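Local coordinates for protein phosphoribosylformylglycinamidine cyclo-ligase (PDB 5AVM) that probably catalyses the ATP-dependent ring closure that forms 5-aminoimidazole ribonucleotide in de novo purine biosynthesis, at residues T67-E72 with A216-H221; G74-L79 with L115-A120; D82-S87 with L99-Y104; K226-L231 with M300-P305; A234-H239 with L313-G318. One frame throughout, in Å; residues are numbered along the deposited sequence.

Interaction 1. Residues T67-E72 with A216-H221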
# COMPACT_ATOMS: atom_id res chain seq x y z
N THR B 67 1.43 1.97 -16.25
CA THR B 67 2.84 2.14 -15.94
C THR B 67 3.74 1.60 -17.04
O THR B 67 4.74 2.22 -17.39
CB THR B 67 3.20 1.46 -14.61
OG1 THR B 67 2.42 2.02 -13.55
CG2 THR B 67 4.67 1.65 -14.30
N LEU B 68 3.39 0.43 -17.58
CA LEU B 68 4.19 -0.16 -18.64
C LEU B 68 4.10 0.71 -19.89
O LEU B 68 5.10 0.91 -20.59
CB LEU B 68 3.71 -1.58 -18.91
CG LEU B 68 3.83 -2.46 -17.66
CD1 LEU B 68 3.24 -3.83 -17.92
CD2 LEU B 68 5.29 -2.56 -17.27
N LEU B 69 2.91 1.24 -20.17
CA LEU B 69 2.73 2.10 -21.33
C LEU B 69 3.61 3.34 -21.23
O LEU B 69 4.21 3.78 -22.22
CB LEU B 69 1.26 2.54 -21.44
CG LEU B 69 0.92 3.47 -22.62
CD1 LEU B 69 1.18 2.75 -23.94
CD2 LEU B 69 -0.53 3.90 -22.52
N ALA B 70 3.69 3.91 -20.02
CA ALA B 70 4.48 5.11 -19.76
C ALA B 70 5.98 4.88 -19.91
O ALA B 70 6.69 5.69 -20.50
CB ALA B 70 4.18 5.64 -18.36
N LEU B 71 6.48 3.77 -19.36
CA LEU B 71 7.90 3.48 -19.46
C LEU B 71 8.27 3.34 -20.93
O LEU B 71 9.21 3.98 -21.40
CB LEU B 71 8.22 2.18 -18.70
CG LEU B 71 8.14 2.20 -17.18
CD1 LEU B 71 8.17 0.78 -16.66
CD2 LEU B 71 9.29 3.02 -16.60
N GLU B 72 7.52 2.51 -21.65
CA GLU B 72 7.74 2.29 -23.07
C GLU B 72 7.85 3.61 -23.83
O GLU B 72 8.80 3.82 -24.59
CB GLU B 72 6.61 1.45 -23.65
CG GLU B 72 6.50 0.05 -23.08
CD GLU B 72 5.43 -0.78 -23.77
OE1 GLU B 72 4.24 -0.42 -23.68
OE2 GLU B 72 5.79 -1.79 -24.41
N ALA B 216 -2.58 11.57 -25.62
CA ALA B 216 -3.95 11.25 -25.26
C ALA B 216 -4.09 10.08 -24.29
O ALA B 216 -5.05 10.03 -23.52
CB ALA B 216 -4.76 10.98 -26.51
N LEU B 217 -3.14 9.14 -24.34
CA LEU B 217 -3.19 7.95 -23.48
C LEU B 217 -2.47 8.12 -22.15
O LEU B 217 -2.75 7.39 -21.20
CB LEU B 217 -2.59 6.76 -24.23
CG LEU B 217 -3.50 5.58 -24.57
CD1 LEU B 217 -4.76 6.04 -25.26
CD2 LEU B 217 -2.72 4.62 -25.46
N LEU B 218 -1.54 9.07 -22.09
CA LEU B 218 -0.78 9.33 -20.88
C LEU B 218 -1.27 10.53 -20.07
O LEU B 218 -0.73 10.84 -19.01
CB LEU B 218 0.71 9.49 -21.21
CG LEU B 218 1.41 8.19 -21.64
CD1 LEU B 218 2.89 8.45 -21.88
CD2 LEU B 218 1.23 7.13 -20.57
N ARG B 219 -2.30 11.21 -20.57
CA ARG B 219 -2.87 12.35 -19.85
C ARG B 219 -3.25 11.81 -18.47
O ARG B 219 -4.02 10.84 -18.36
CB ARG B 219 -4.11 12.88 -20.57
CG ARG B 219 -4.80 14.03 -19.85
CD ARG B 219 -5.51 14.93 -20.84
NE ARG B 219 -4.56 15.68 -21.68
CZ ARG B 219 -4.63 15.77 -23.00
NH1 ARG B 219 -5.61 15.15 -23.66
NH2 ARG B 219 -3.73 16.47 -23.67
N PRO B 220 -2.72 12.43 -17.41
CA PRO B 220 -3.00 12.00 -16.04
C PRO B 220 -4.46 11.82 -15.63
O PRO B 220 -5.37 12.45 -16.18
CB PRO B 220 -2.31 13.08 -15.20
CG PRO B 220 -1.16 13.50 -16.08
CD PRO B 220 -1.81 13.58 -17.43
N HIS B 221 -4.67 10.92 -14.67
CA HIS B 221 -5.99 10.65 -14.11
C HIS B 221 -6.44 12.01 -13.54
O HIS B 221 -5.66 12.67 -12.85
CB HIS B 221 -5.84 9.62 -12.99
CG HIS B 221 -7.14 9.08 -12.47
ND1 HIS B 221 -7.51 7.76 -12.60
CD2 HIS B 221 -8.15 9.69 -11.81
CE1 HIS B 221 -8.69 7.57 -12.05
NE2 HIS B 221 -9.10 8.73 -11.56
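Leu-69, Ala-70, Leu-217 and Leu-218 meet with no flat group among them, so there are neither ring faces nor ring edges to assign; methyl and methylene carbons make the whole contact. Leu-69 and Leu-218 have the largest shares, each through its CD2 branch. The CD2 methyl of Leu-69 lies 3.7 Å from Leu-217 CD2, and it is 3.9 Å from Leu-217 CB, which places it against the flank of that side chain as well as its end. The two leucines cross at about a right angle. With CG anti to the backbone N (chi1 179°), Leu-69 extends from its helix toward the 216-221 segment. In Leu-218 the CA–CB bond does not aim at the helix, but the end of the chain swings nearer, and CD2 settles 3.9 Å from Ala-70 CA and 4.0 Å from Ala-70 CB. The small Ala-70 thus lets a methyl group reach close to the helix backbone. A longer approach, 4.2 Å between Leu-69 CD2 and Leu-218 CD2, joins the two halves of the cluster. About 176 Å² is buried in all.

Beyond these four residues, Leu-69 also rests on Tyr-190 and Arg-194, and Leu-217 on Ile-193, all of helix 190-196. Ala-70 leans on Leu-79 of helix 79-92. Helix 66-72 of the N-terminal domain thus meets the end of helix 213-218 of the C-terminal domain, with helices 190-196 and 79-92 both touching the contact, while Thr-67 touches Trp-150 and Ile-152 of strand 150-161.

Interaction 2. Residues G74-L79 with L115-A120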
# COMPACT_ATOMS: atom_id res chain seq x y z
N GLY B 74 8.67 6.21 -22.69
CA GLY B 74 9.73 6.99 -22.06
C GLY B 74 9.31 8.29 -21.41
O GLY B 74 9.93 9.33 -21.64
N ASP B 75 8.26 8.24 -20.59
CA ASP B 75 7.77 9.43 -19.91
C ASP B 75 6.84 9.09 -18.75
O ASP B 75 5.63 8.94 -18.93
CB ASP B 75 7.04 10.35 -20.90
CG ASP B 75 6.45 11.59 -20.24
OD1 ASP B 75 6.95 12.00 -19.17
OD2 ASP B 75 5.50 12.17 -20.81
N VAL B 76 7.42 8.97 -17.55
CA VAL B 76 6.67 8.64 -16.35
C VAL B 76 6.27 9.91 -15.57
O VAL B 76 5.69 9.83 -14.48
CB VAL B 76 7.50 7.73 -15.43
CG1 VAL B 76 7.71 6.39 -16.09
CG2 VAL B 76 8.84 8.37 -15.15
N SER B 77 6.58 11.06 -16.16
CA SER B 77 6.30 12.38 -15.57
C SER B 77 4.89 12.55 -15.04
O SER B 77 4.65 13.37 -14.15
CB SER B 77 6.54 13.47 -16.61
OG SER B 77 5.43 13.53 -17.50
N GLY B 78 3.95 11.80 -15.60
CA GLY B 78 2.57 11.92 -15.17
C GLY B 78 2.10 10.87 -14.20
O GLY B 78 1.09 11.06 -13.52
N LEU B 79 2.82 9.76 -14.11
CA LEU B 79 2.44 8.67 -13.23
C LEU B 79 2.19 9.12 -11.79
O LEU B 79 1.38 8.52 -11.07
CB LEU B 79 3.48 7.54 -13.30
CG LEU B 79 3.60 6.89 -14.69
CD1 LEU B 79 4.55 5.71 -14.64
CD2 LEU B 79 2.23 6.43 -15.16
N LEU B 115 13.36 6.10 -11.22
CA LEU B 115 12.97 6.14 -9.81
C LEU B 115 12.86 7.60 -9.39
O LEU B 115 11.91 8.00 -8.72
CB LEU B 115 14.01 5.44 -8.95
CG LEU B 115 13.78 5.55 -7.44
CD1 LEU B 115 12.47 4.85 -7.06
CD2 LEU B 115 14.95 4.92 -6.71
N ALA B 116 13.84 8.40 -9.80
CA ALA B 116 13.87 9.81 -9.47
C ALA B 116 12.73 10.56 -10.15
O ALA B 116 12.12 11.44 -9.54
CB ALA B 116 15.21 10.41 -9.89
N ALA B 117 12.45 10.20 -11.40
CA ALA B 117 11.38 10.84 -12.17
C ALA B 117 10.01 10.54 -11.58
O ALA B 117 9.09 11.33 -11.72
CB ALA B 117 11.43 10.38 -13.61
N LEU B 118 9.89 9.38 -10.93
CA LEU B 118 8.64 8.99 -10.28
C LEU B 118 8.52 9.77 -8.98
O LEU B 118 7.51 10.44 -8.75
CB LEU B 118 8.63 7.49 -10.00
CG LEU B 118 8.41 6.57 -11.20
CD1 LEU B 118 8.47 5.11 -10.75
CD2 LEU B 118 7.05 6.89 -11.84
N LEU B 119 9.53 9.68 -8.13
CA LEU B 119 9.51 10.41 -6.87
C LEU B 119 9.25 11.87 -7.16
O LEU B 119 8.53 12.55 -6.44
CB LEU B 119 10.85 10.26 -6.16
CG LEU B 119 11.14 8.85 -5.68
CD1 LEU B 119 12.51 8.78 -5.02
CD2 LEU B 119 10.05 8.44 -4.70
N ALA B 120 9.85 12.35 -8.25
CA ALA B 120 9.68 13.74 -8.65
C ALA B 120 8.22 14.03 -8.94
O ALA B 120 7.68 15.05 -8.51
CB ALA B 120 10.53 14.02 -9.88
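Val-76 and Leu-79 close on Leu-118, with Ala-117 beside it. The shortest approach is from Val-76 CG2 to Ala-117 CB, 3.6 Å, a methyl-to-methyl touch. Leu-118 uses one branch only: its CD2 sits 3.7 Å from Val-76 CB and 3.9 Å from Leu-79 CB, a methyl group touching both side-chain stems. Leu-79 CD1 is also 3.9 Å from Leu-118 CD2, so the CD2 methyl of Leu-118 meets both the base and the end of Leu-79. Val-76 and Leu-118 cross at about a right angle. In Val-76 the first torsion puts CG2 in the crowded position between the backbone N and the carbonyl carbon, and it is this branch that reaches Ala-117.

The next shell fixes the loop that presents Val-76. Asp-75 OD1 takes two bonds from Ser-77. The hydroxyl OG of Ser-77 donates to it over 2.7 Å on the syn side. Ser-77 N, 3.2 Å from Asp-75 OD1, comes from well above the carboxylate plane (47°), and its N-H...O angle is a bent 141°. Leu-79 N donates to Val-76 O over 2.9 Å, drawing the two contact residues together within one turn. Farther out, Leu-118 packs on Trp-150 and Ile-152 of strand 150-161, and Ser-77 O is bonded by Ser-121 OG.

The 74-79 connection thus packs on helix 112-129, and two local motifs account for its shape: a Schellman motif ends helix 66-72 at Gly-74, whose phi is positive, and an Asx turn at Asp-75 follows, leading into helix 79-92.

Interaction 3. Residues D82-S87 with L99-Y104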
# COMPACT_ATOMS: atom_id res chain seq x y z
N ASP B 82 -1.31 10.32 -11.77
CA ASP B 82 -2.24 9.22 -12.00
C ASP B 82 -2.58 8.54 -10.68
O ASP B 82 -3.74 8.26 -10.41
CB ASP B 82 -1.65 8.20 -12.97
CG ASP B 82 -1.74 8.65 -14.43
OD1 ASP B 82 -2.85 8.98 -14.90
OD2 ASP B 82 -0.69 8.67 -15.12
N LEU B 83 -1.57 8.28 -9.86
CA LEU B 83 -1.78 7.62 -8.57
C LEU B 83 -2.47 8.51 -7.53
O LEU B 83 -3.48 8.13 -6.94
CB LEU B 83 -0.44 7.13 -8.01
CG LEU B 83 -0.51 6.44 -6.65
CD1 LEU B 83 -1.56 5.33 -6.69
CD2 LEU B 83 0.86 5.89 -6.31
N VAL B 84 -1.90 9.69 -7.32
CA VAL B 84 -2.44 10.63 -6.35
C VAL B 84 -3.87 11.04 -6.68
O VAL B 84 -4.75 11.00 -5.81
CB VAL B 84 -1.53 11.88 -6.26
CG1 VAL B 84 -2.19 12.97 -5.44
CG2 VAL B 84 -0.20 11.49 -5.64
N ASN B 85 -4.11 11.41 -7.93
CA ASN B 85 -5.45 11.81 -8.36
C ASN B 85 -6.47 10.68 -8.27
O ASN B 85 -7.63 10.92 -7.98
CB ASN B 85 -5.41 12.36 -9.78
CG ASN B 85 -4.75 13.71 -9.85
OD1 ASN B 85 -4.26 14.21 -8.83
ND2 ASN B 85 -4.72 14.31 -11.03
N HIS B 86 -6.03 9.45 -8.54
CA HIS B 86 -6.91 8.29 -8.46
C HIS B 86 -7.21 8.06 -6.98
O HIS B 86 -8.32 7.69 -6.61
CB HIS B 86 -6.20 7.08 -9.07
CG HIS B 86 -7.02 5.82 -9.07
ND1 HIS B 86 -6.90 4.87 -10.06
CD2 HIS B 86 -7.91 5.33 -8.18
CE1 HIS B 86 -7.68 3.84 -9.77
NE2 HIS B 86 -8.30 4.09 -8.63
N SER B 87 -6.21 8.30 -6.14
CA SER B 87 -6.35 8.14 -4.69
C SER B 87 -7.29 9.21 -4.13
O SER B 87 -8.12 8.92 -3.26
CB SER B 87 -4.97 8.24 -4.00
OG SER B 87 -4.08 7.22 -4.45
N LEU B 99 -5.73 14.04 3.81
CA LEU B 99 -4.90 14.46 4.95
C LEU B 99 -3.40 14.25 4.65
O LEU B 99 -2.57 15.06 5.07
CB LEU B 99 -5.27 13.68 6.22
CG LEU B 99 -6.49 14.12 7.03
CD1 LEU B 99 -6.71 13.15 8.20
CD2 LEU B 99 -6.28 15.54 7.55
N PHE B 100 -3.06 13.18 3.95
CA PHE B 100 -1.67 12.90 3.60
C PHE B 100 -1.55 11.63 2.75
O PHE B 100 -2.42 10.76 2.79
CB PHE B 100 -0.80 12.81 4.86
CG PHE B 100 -1.23 11.75 5.84
CD1 PHE B 100 -0.94 10.41 5.62
CD2 PHE B 100 -1.91 12.11 7.01
CE1 PHE B 100 -1.31 9.44 6.55
CE2 PHE B 100 -2.29 11.14 7.94
CZ PHE B 100 -1.98 9.80 7.71
N PHE B 101 -0.46 11.55 1.98
CA PHE B 101 -0.20 10.42 1.09
C PHE B 101 1.17 9.79 1.35
O PHE B 101 2.07 10.44 1.87
CB PHE B 101 -0.27 10.95 -0.37
CG PHE B 101 0.08 9.93 -1.42
CD1 PHE B 101 -0.83 8.95 -1.80
CD2 PHE B 101 1.32 9.97 -2.06
CE1 PHE B 101 -0.51 8.02 -2.80
CE2 PHE B 101 1.64 9.05 -3.06
CZ PHE B 101 0.73 8.07 -3.43
N LEU B 102 1.31 8.51 1.03
CA LEU B 102 2.59 7.81 1.14
C LEU B 102 2.53 6.66 0.14
O LEU B 102 1.44 6.13 -0.13
CB LEU B 102 2.87 7.33 2.58
CG LEU B 102 2.10 6.25 3.34
CD1 LEU B 102 2.96 5.84 4.51
CD2 LEU B 102 0.75 6.75 3.81
N ASP B 103 3.68 6.27 -0.42
CA ASP B 103 3.69 5.24 -1.45
C ASP B 103 4.67 4.07 -1.34
O ASP B 103 5.65 4.13 -0.60
CB ASP B 103 3.92 5.91 -2.80
CG ASP B 103 5.10 6.87 -2.77
OD1 ASP B 103 6.21 6.44 -2.37
OD2 ASP B 103 4.93 8.05 -3.15
N TYR B 104 4.39 3.02 -2.11
CA TYR B 104 5.22 1.81 -2.14
C TYR B 104 5.58 1.44 -3.58
O TYR B 104 4.80 0.79 -4.27
CB TYR B 104 4.47 0.63 -1.55
CG TYR B 104 5.36 -0.54 -1.22
CD1 TYR B 104 6.22 -0.49 -0.12
CD2 TYR B 104 5.35 -1.70 -1.99
CE1 TYR B 104 7.04 -1.56 0.21
CE2 TYR B 104 6.17 -2.79 -1.68
CZ TYR B 104 7.01 -2.71 -0.57
OH TYR B 104 7.83 -3.77 -0.23
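The helix bearing Leu-83 and Val-84 passes over the strand bearing Phe-101 at an axis separation of 10.4 Å, the N-to-C directions of the two short segments lying 135° apart. The Phe-101 ring fills the interval. Over one face stands Val-84 CG2, 4.1 Å from the ring centroid and 14° off the normal, a CH-pi contact. Leu-83 comes instead at the edge: its CD2 lies near the ring plane, 3.6 Å from Phe-101 CZ, and the two side chains cross at about a right angle. Ser-87 OG approaches obliquely, 4.0 Å from Phe-101 CE1. CB of Phe-101 points to the helix, and with CG anti to the backbone N (chi1 175°) the ring continues that way. An alanine in place of Phe-101 would remove the ring and is likely to open a gap between the helix and the strand, leaving Val-84 CG2 and Leu-83 CD2 without their partner there.

Ser-87 OG is held within the helix by a 2.7 Å bond to Leu-83 O. That oxygen also accepts Ser-87 N at 2.8 Å, and the two donors reach it from opposite faces of the carbonyl plane. Leu-83 O thus takes both bonds, and the hydroxyl spends its proton within its own helix.

Leu-122 and Cys-126 of helix 112-129 also touch Phe-101, so the ring sits where two helices meet the sheet. Phe-100 and Leu-102 of the same strand pack on Ala-58 and Thr-60 of the second subunit; strand 97-107 therefore lies between helix 79-92 and the dimer interface.

Interaction 4. Residues K226-L231 with M300-P305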
# COMPACT_ATOMS: atom_id res chain seq x y z
N LYS B 226 -11.10 19.94 -6.47
CA LYS B 226 -11.51 21.32 -6.68
C LYS B 226 -13.03 21.38 -6.86
O LYS B 226 -13.71 22.22 -6.28
CB LYS B 226 -10.76 21.88 -7.90
CG LYS B 226 -9.24 21.67 -7.78
CD LYS B 226 -8.44 22.14 -9.00
CE LYS B 226 -8.31 23.66 -9.06
NZ LYS B 226 -7.47 24.10 -10.22
N GLU B 227 -13.56 20.46 -7.67
CA GLU B 227 -15.00 20.38 -7.91
C GLU B 227 -15.75 20.27 -6.58
O GLU B 227 -16.45 21.20 -6.17
CB GLU B 227 -15.34 19.16 -8.75
CG GLU B 227 -15.48 19.42 -10.23
CD GLU B 227 -14.17 19.61 -10.95
OE1 GLU B 227 -13.11 19.36 -10.34
OE2 GLU B 227 -14.21 20.01 -12.13
N PHE B 228 -15.59 19.12 -5.93
CA PHE B 228 -16.24 18.84 -4.65
C PHE B 228 -16.20 19.99 -3.67
O PHE B 228 -17.20 20.30 -3.04
CB PHE B 228 -15.61 17.59 -4.01
CG PHE B 228 -16.16 16.30 -4.54
CD1 PHE B 228 -15.89 15.90 -5.84
CD2 PHE B 228 -17.00 15.52 -3.76
CE1 PHE B 228 -16.47 14.73 -6.36
CE2 PHE B 228 -17.58 14.35 -4.27
CZ PHE B 228 -17.31 13.95 -5.57
N ARG B 229 -15.04 20.62 -3.53
CA ARG B 229 -14.93 21.74 -2.60
C ARG B 229 -15.90 22.85 -2.99
O ARG B 229 -16.51 23.48 -2.13
CB ARG B 229 -13.48 22.24 -2.56
CG ARG B 229 -12.59 21.37 -1.67
CD ARG B 229 -11.11 21.71 -1.79
NE ARG B 229 -10.30 20.98 -0.81
CZ ARG B 229 -8.97 20.91 -0.85
NH1 ARG B 229 -8.30 21.52 -1.83
NH2 ARG B 229 -8.30 20.23 0.08
N LEU B 230 -16.06 23.07 -4.29
CA LEU B 230 -16.97 24.10 -4.76
C LEU B 230 -18.40 23.77 -4.35
O LEU B 230 -19.18 24.66 -4.03
CB LEU B 230 -16.91 24.21 -6.28
CG LEU B 230 -15.57 24.61 -6.90
CD1 LEU B 230 -15.70 24.61 -8.41
CD2 LEU B 230 -15.16 25.99 -6.38
N LEU B 231 -18.73 22.48 -4.35
CA LEU B 231 -20.06 22.05 -3.97
C LEU B 231 -20.21 22.03 -2.45
O LEU B 231 -21.28 22.32 -1.93
CB LEU B 231 -20.33 20.65 -4.53
CG LEU B 231 -20.35 20.56 -6.05
CD1 LEU B 231 -20.41 19.10 -6.45
CD2 LEU B 231 -21.54 21.33 -6.60
N MET B 300 -16.43 10.48 -12.84
CA MET B 300 -17.12 10.27 -11.57
C MET B 300 -18.60 10.50 -11.78
O MET B 300 -18.98 11.37 -12.55
CB MET B 300 -16.62 11.24 -10.49
CG MET B 300 -15.38 10.78 -9.75
SD MET B 300 -15.27 11.51 -8.11
CE MET B 300 -16.52 10.60 -7.26
N VAL B 301 -19.43 9.71 -11.11
CA VAL B 301 -20.88 9.88 -11.22
C VAL B 301 -21.40 10.28 -9.85
O VAL B 301 -21.06 9.67 -8.84
CB VAL B 301 -21.59 8.57 -11.67
CG1 VAL B 301 -23.09 8.82 -11.81
CG2 VAL B 301 -21.01 8.07 -12.99
N LEU B 302 -22.22 11.33 -9.82
CA LEU B 302 -22.80 11.82 -8.58
C LEU B 302 -24.29 11.50 -8.52
O LEU B 302 -25.03 11.68 -9.50
CB LEU B 302 -22.58 13.33 -8.46
CG LEU B 302 -21.25 13.83 -7.90
CD1 LEU B 302 -20.09 13.05 -8.45
CD2 LEU B 302 -21.10 15.30 -8.23
N VAL B 303 -24.74 11.02 -7.37
CA VAL B 303 -26.14 10.71 -7.15
C VAL B 303 -26.63 11.72 -6.13
O VAL B 303 -26.16 11.76 -4.99
CB VAL B 303 -26.31 9.28 -6.60
CG1 VAL B 303 -27.77 8.89 -6.62
CG2 VAL B 303 -25.48 8.31 -7.42
N LEU B 304 -27.58 12.56 -6.53
CA LEU B 304 -28.11 13.59 -5.66
C LEU B 304 -29.49 14.05 -6.12
O LEU B 304 -29.90 13.77 -7.25
CB LEU B 304 -27.14 14.79 -5.65
CG LEU B 304 -26.61 15.31 -7.01
CD1 LEU B 304 -27.73 15.60 -7.97
CD2 LEU B 304 -25.81 16.57 -6.77
N PRO B 305 -30.24 14.76 -5.24
CA PRO B 305 -31.57 15.26 -5.60
C PRO B 305 -31.52 16.04 -6.92
O PRO B 305 -30.48 16.61 -7.26
CB PRO B 305 -31.93 16.14 -4.41
CG PRO B 305 -31.31 15.41 -3.27
CD PRO B 305 -29.94 15.06 -3.83
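Phe-228 and Met-300 set the orientation of this contact, their side chains crossing at about a right angle. The sulfur approaches the ring obliquely: Met-300 SD is 5.0 Å from the Phe-228 ring centroid and 65° off the normal, a Met-aromatic contact. SD comes nearest to Phe-228 CE1, at 3.9 Å. The methionine chain bends at its last torsion (chi3 74°), and the bend brings its terminal methyl to the outer end of the ring, with Met-300 CE 3.8 Å from Phe-228 CZ.

The same ring carbon is met by Leu-302, whose CD1 lies 4.1 Å from Phe-228 CZ, also obliquely. Thus two residues facing the helix from one side of the strand converge on the ring's far end. The other branch of Leu-302 turns to Leu-231, almost one helical turn beyond Phe-228: Leu-302 CD2 is 4.3 Å from Leu-231 CD1, a looser touch. All four are buried, and the contact is entirely apolar.

Around them, Phe-228 also touches Leu-180 of strand 176-181, and Leu-231 touches Ala-312 of helix 306-313. The helix and strand segments run almost parallel, 17° apart, with axes 12.6 Å from each other, a separation bridged by large side chains. This is the layered helix-on-sheet packing of an alpha+beta domain: helix 225-233 lies over the mixed sheet of the C-terminal half, along the strand 298-304.

Interaction 5. Residues A234-H239 with L313-G318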
# COMPACT_ATOMS: atom_id res chain seq x y z
N ALA B 234 -20.67 25.41 -1.11
CA ALA B 234 -21.98 25.90 -1.53
C ALA B 234 -23.13 25.14 -0.86
O ALA B 234 -24.30 25.44 -1.11
CB ALA B 234 -22.11 25.83 -3.05
N GLY B 235 -22.80 24.16 -0.03
CA GLY B 235 -23.82 23.39 0.66
C GLY B 235 -24.72 22.53 -0.21
O GLY B 235 -25.87 22.27 0.15
N VAL B 236 -24.20 22.07 -1.34
CA VAL B 236 -24.96 21.24 -2.27
C VAL B 236 -25.19 19.83 -1.71
O VAL B 236 -24.24 19.15 -1.32
CB VAL B 236 -24.22 21.12 -3.63
CG1 VAL B 236 -25.05 20.32 -4.61
CG2 VAL B 236 -23.95 22.51 -4.19
N GLU B 237 -26.44 19.40 -1.67
CA GLU B 237 -26.80 18.08 -1.15
C GLU B 237 -26.35 16.95 -2.08
O GLU B 237 -26.86 16.80 -3.19
CB GLU B 237 -28.31 17.97 -0.94
CG GLU B 237 -28.76 16.63 -0.32
CD GLU B 237 -30.28 16.47 -0.23
OE1 GLU B 237 -30.73 15.48 0.39
OE2 GLU B 237 -31.02 17.31 -0.78
N LEU B 238 -25.39 16.15 -1.61
CA LEU B 238 -24.88 15.01 -2.37
C LEU B 238 -25.28 13.75 -1.60
O LEU B 238 -25.17 13.72 -0.37
CB LEU B 238 -23.36 15.07 -2.48
CG LEU B 238 -22.71 16.00 -3.51
CD1 LEU B 238 -23.15 15.59 -4.89
CD2 LEU B 238 -23.08 17.44 -3.24
N HIS B 239 -25.74 12.73 -2.31
CA HIS B 239 -26.13 11.48 -1.65
C HIS B 239 -25.04 10.42 -1.72
O HIS B 239 -24.62 9.88 -0.70
CB HIS B 239 -27.41 10.92 -2.28
CG HIS B 239 -28.63 11.73 -1.98
ND1 HIS B 239 -29.89 11.33 -2.36
CD2 HIS B 239 -28.77 12.92 -1.35
CE1 HIS B 239 -30.77 12.24 -1.96
NE2 HIS B 239 -30.11 13.21 -1.35
N LEU B 313 -24.29 22.23 -11.51
CA LEU B 313 -23.86 22.53 -12.87
C LEU B 313 -23.54 24.01 -13.08
O LEU B 313 -22.97 24.39 -14.11
CB LEU B 313 -24.92 22.06 -13.86
CG LEU B 313 -25.11 20.54 -13.82
CD1 LEU B 313 -26.15 20.13 -14.84
CD2 LEU B 313 -23.78 19.85 -14.09
N LYS B 314 -23.90 24.84 -12.11
CA LYS B 314 -23.64 26.27 -12.18
C LYS B 314 -22.31 26.57 -11.51
O LYS B 314 -21.73 27.65 -11.67
CB LYS B 314 -24.75 27.04 -11.46
CG LYS B 314 -26.16 26.64 -11.86
CD LYS B 314 -27.19 27.29 -10.93
CE LYS B 314 -28.60 26.77 -11.20
NZ LYS B 314 -29.60 27.27 -10.21
N LEU B 315 -21.82 25.59 -10.75
CA LEU B 315 -20.56 25.71 -10.01
C LEU B 315 -19.49 24.82 -10.62
O LEU B 315 -18.29 25.11 -10.54
CB LEU B 315 -20.77 25.29 -8.55
CG LEU B 315 -21.95 25.89 -7.79
CD1 LEU B 315 -22.14 25.16 -6.46
CD2 LEU B 315 -21.71 27.37 -7.57
N VAL B 316 -19.92 23.72 -11.22
CA VAL B 316 -18.97 22.78 -11.79
C VAL B 316 -19.29 22.30 -13.21
O VAL B 316 -20.44 22.35 -13.66
CB VAL B 316 -18.81 21.56 -10.86
CG1 VAL B 316 -20.16 20.95 -10.57
CG2 VAL B 316 -17.92 20.53 -11.49
N GLU B 317 -18.24 21.85 -13.90
CA GLU B 317 -18.33 21.32 -15.25
C GLU B 317 -18.88 19.90 -15.18
O GLU B 317 -18.14 18.95 -14.97
CB GLU B 317 -16.93 21.31 -15.87
CG GLU B 317 -16.84 20.80 -17.29
CD GLU B 317 -15.47 21.03 -17.89
OE1 GLU B 317 -15.03 22.20 -17.91
OE2 GLU B 317 -14.83 20.05 -18.34
N GLY B 318 -20.20 19.76 -15.34
CA GLY B 318 -20.80 18.44 -15.26
C GLY B 318 -21.85 18.19 -16.31
O GLY B 318 -22.09 19.04 -17.16
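Ala-234 and Val-236 meet Leu-315 through carbon atoms alone, and a hydrogen bond farther along 234-239 joins His-239 NE2, the donor, to Glu-237 OE1 over 2.9 Å. The N-H...O angle is 155°. The acceptor is only 10° from the imidazole plane, yet the donor stands 67° above the carboxylate plane, so the bond is in plane for the imidazole but comes from above the carboxylate. Asp-175 OD2 is bonded to the other ring nitrogen, ND1, and partners at both nitrogens fix the rotation of the imidazole.

Across the contact one methyl does the touching. Leu-315 CD1 presses on Ala-234 CB at 3.5 Å, tighter than usual for two carbons, and lies 3.9 Å from Val-236 CG2. The Val-236 and Leu-315 side chains slide past each other in opposite directions. In Val-236, CG1 is anti to the backbone N and CG2 is the branch offered to the leucine. Only 81 Å² is buried. Leu-231 of helix 225-233 lies against both Val-236 and Leu-315, extending the patch inward.

Gly-235, between the two touching residues, has a positive phi and ends helix 225-233 in a Schellman motif. Through Leu-315, two loops that each follow a helix and precede a strand are packed together: residues 234-239 lead to strand 240-243, and residues 313-318 lead to strand 319-326, a meeting of helix-to-strand connections in the alpha+beta C-terminal domain.

From the N terminus, helix 66-72 opens interaction 1, whose loop closes only at 216-221. Interaction 2 is nested inside it and interaction 3 inside interaction 2, so three contacts lie one within another. Interaction 2 ties the 74-79 connection to helix 112-129, and interaction 3 ties helix 79-92 to strand 97-107, whereas interaction 1 links the N-terminal half to the C-terminal one. His-221 strengthens the link: its N is 2.7 Å from Asp-82 OD1, a probable hydrogen bond. Interactions 4 and 5 come after the loop of interaction 1 has closed, and cross each other. Their centres lie about 5 Å apart, and both are on the opposite side of the chain's centre from interactions 1 and 2.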